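PDB 5AH1: triacylglycerol lipase from Clostridium botulinum, which hydrolyses synthetic polyesters as an alpha/beta-hydrolase esterase and probably also cleaves triacylglycerols. Local coordinates for the zinc ion site. Coordinates in Å, arbitrary orientation; residue numbers count along the deposited sequence, not the author numbering.

The zinc ion site. Residues 127, 129-130, 146, 150, 154, 156-157, 273-274, 302. With ZN (zinc ion), chain B.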
# COMPACT_ATOMS: atom_id res chain seq x y z
N SER A 127 9.27 -5.67 -4.75
CA SER A 127 9.53 -4.26 -4.95
C SER A 127 8.33 -3.56 -5.59
O SER A 127 7.45 -4.18 -6.17
CB SER A 127 10.73 -4.07 -5.87
OG SER A 127 10.42 -4.56 -7.16
N TRP A 129 8.50 -1.67 -8.25
CA TRP A 129 8.59 -1.94 -9.68
C TRP A 129 7.90 -3.27 -10.01
O TRP A 129 7.04 -3.36 -10.91
CB TRP A 129 10.04 -2.00 -10.12
CG TRP A 129 10.24 -2.39 -11.56
CD1 TRP A 129 10.19 -3.66 -12.10
CD2 TRP A 129 10.52 -1.50 -12.67
NE1 TRP A 129 10.43 -3.60 -13.45
CE2 TRP A 129 10.64 -2.30 -13.82
CE3 TRP A 129 10.68 -0.11 -12.79
CZ2 TRP A 129 10.96 -1.76 -15.07
CZ3 TRP A 129 10.98 0.41 -14.02
CH2 TRP A 129 11.11 -0.40 -15.15
N ASP A 130 8.27 -4.32 -9.28
CA ASP A 130 7.72 -5.64 -9.58
C ASP A 130 6.20 -5.62 -9.39
O ASP A 130 5.45 -6.15 -10.20
CB ASP A 130 8.35 -6.73 -8.71
CG ASP A 130 9.84 -7.02 -9.03
OD1 ASP A 130 10.46 -6.33 -9.88
OD2 ASP A 130 10.37 -7.99 -8.43
N TYR A 146 8.52 -8.15 -16.29
CA TYR A 146 9.23 -7.20 -15.44
C TYR A 146 10.22 -6.33 -16.20
O TYR A 146 10.83 -5.45 -15.61
CB TYR A 146 9.98 -7.97 -14.34
CG TYR A 146 9.08 -8.72 -13.39
CD1 TYR A 146 8.29 -8.03 -12.48
CD2 TYR A 146 8.99 -10.11 -13.41
CE1 TYR A 146 7.47 -8.70 -11.61
CE2 TYR A 146 8.16 -10.79 -12.54
CZ TYR A 146 7.40 -10.08 -11.65
OH TYR A 146 6.58 -10.79 -10.78
N HIS A 150 15.49 -4.63 -16.51
CA HIS A 150 15.32 -4.75 -15.07
C HIS A 150 15.65 -6.15 -14.59
O HIS A 150 16.39 -6.33 -13.61
CB HIS A 150 13.88 -4.41 -14.71
CG HIS A 150 13.54 -4.64 -13.28
ND1 HIS A 150 13.55 -3.64 -12.33
CD2 HIS A 150 13.18 -5.77 -12.63
CE1 HIS A 150 13.21 -4.15 -11.16
NE2 HIS A 150 12.99 -5.44 -11.31
N PHE A 154 18.70 -6.99 -11.93
CA PHE A 154 18.42 -7.51 -10.59
C PHE A 154 18.53 -9.03 -10.49
O PHE A 154 18.36 -9.60 -9.42
CB PHE A 154 17.09 -6.96 -10.10
CG PHE A 154 17.14 -5.48 -9.81
CD1 PHE A 154 17.93 -4.99 -8.80
CD2 PHE A 154 16.43 -4.58 -10.58
CE1 PHE A 154 17.99 -3.63 -8.54
CE2 PHE A 154 16.49 -3.22 -10.32
CZ PHE A 154 17.27 -2.74 -9.30
N HIS A 156 16.74 -11.64 -11.84
CA HIS A 156 15.54 -12.44 -11.67
C HIS A 156 14.84 -12.66 -13.00
O HIS A 156 15.28 -12.18 -14.03
CB HIS A 156 14.62 -11.90 -10.54
CG HIS A 156 13.83 -10.64 -10.83
ND1 HIS A 156 12.85 -10.55 -11.79
CD2 HIS A 156 13.80 -9.46 -10.16
CE1 HIS A 156 12.28 -9.35 -11.73
NE2 HIS A 156 12.83 -8.68 -10.73
N ASN A 157 13.76 -13.44 -12.99
CA ASN A 157 13.10 -13.80 -14.23
C ASN A 157 12.43 -12.58 -14.84
O ASN A 157 11.88 -11.74 -14.13
CB ASN A 157 12.00 -14.83 -13.97
CG ASN A 157 12.53 -16.19 -13.65
OD1 ASN A 157 13.64 -16.53 -14.03
ND2 ASN A 157 11.73 -16.98 -12.95
N GLN A 273 9.43 -14.96 -9.32
CA GLN A 273 10.46 -14.38 -10.17
C GLN A 273 11.86 -14.62 -9.63
O GLN A 273 12.82 -14.60 -10.37
CB GLN A 273 10.21 -12.89 -10.45
CG GLN A 273 10.54 -11.91 -9.32
CD GLN A 273 9.45 -11.80 -8.28
OE1 GLN A 273 8.82 -12.79 -7.90
NE2 GLN A 273 9.23 -10.59 -7.82
N TRP A 274 11.93 -14.83 -8.31
CA TRP A 274 13.17 -15.09 -7.60
C TRP A 274 13.47 -16.58 -7.44
O TRP A 274 14.42 -16.93 -6.76
CB TRP A 274 13.12 -14.45 -6.21
CG TRP A 274 13.08 -12.94 -6.23
CD1 TRP A 274 12.02 -12.13 -5.95
CD2 TRP A 274 14.17 -12.07 -6.56
NE1 TRP A 274 12.37 -10.81 -6.08
CE2 TRP A 274 13.69 -10.75 -6.43
CE3 TRP A 274 15.51 -12.28 -6.92
CZ2 TRP A 274 14.49 -9.65 -6.68
CZ3 TRP A 274 16.30 -11.18 -7.15
CH2 TRP A 274 15.79 -9.87 -7.02
N ASP A 302 16.00 -4.72 -4.90
CA ASP A 302 14.73 -4.98 -5.59
C ASP A 302 13.76 -5.81 -4.75
O ASP A 302 13.34 -6.90 -5.17
CB ASP A 302 15.03 -5.67 -6.92
CG ASP A 302 13.82 -5.80 -7.83
OD1 ASP A 302 13.00 -4.85 -7.91
OD2 ASP A 302 13.72 -6.84 -8.51
ZN ZN B . 12.33 -6.84 -9.91
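Two aspartates and two histidines hold this zinc ion in a site that looks structural rather than catalytic: protein side chains grip the metal, aromatic side chains clamp the His150 ring, a second shell of hydrogen bonds holds the other ligands, and an alpha/beta-hydrolase of this family cleaves esters with a serine-based catalytic triad, not a metal. Asp130, on helix 128-140, binds through OD1 at 1.9 Å, and Asp302, from a loop, through OD2 at 2.0 Å. His150, on helix 148-154, and His156, in the loop just beyond it, both use NE2. The four bonds make an irregular, roughly tetrahedral shell, to which unseen ligands such as water may add, widest at 132° between the two bound carboxylate oxygens; the second oxygens, Asp130 OD2 and Asp302 OD1, stay at longer, at most weak, range. Each has a partner. Gln273 NE2 donates to Asp130 OD2 over 2.9 Å, the acceptor lying in the amide plane while the donor sits above the carboxylate plane. Ser127 OG, 2.7 Å from Asp302 OD1, likewise meets its carboxylate from above, and also accepts the backbone N-H of Asp130, so one hydroxyl links the Asp302 carboxylate to the backbone of Asp130. The His150 ring, its CG anti to the backbone N (chi1 174°), is sandwiched: Trp129 CD1 lies over the centre of one face, 3.2 Å above the ring plane, and Phe154 CD2 over the other, offset toward the rim. Trp129 is itself held by its indole NE1, which donates in the ring plane to a lone pair of Tyr146 O. His156 adopts the crowded first torsion (chi1 74°); ND1 donates to Asn157 O at 2.8 Å, fixing the ring's rotation and probably favouring a neutral imidazole with NE2 turned to zinc. Gln273 CG packs over one face of that ring, and His156 CB rests on the Trp274 indole. By joining helix 128-140, helix 148-154 with the loop after it, and the loop of Asp302, the zinc probably stabilises this part of the lipase fold.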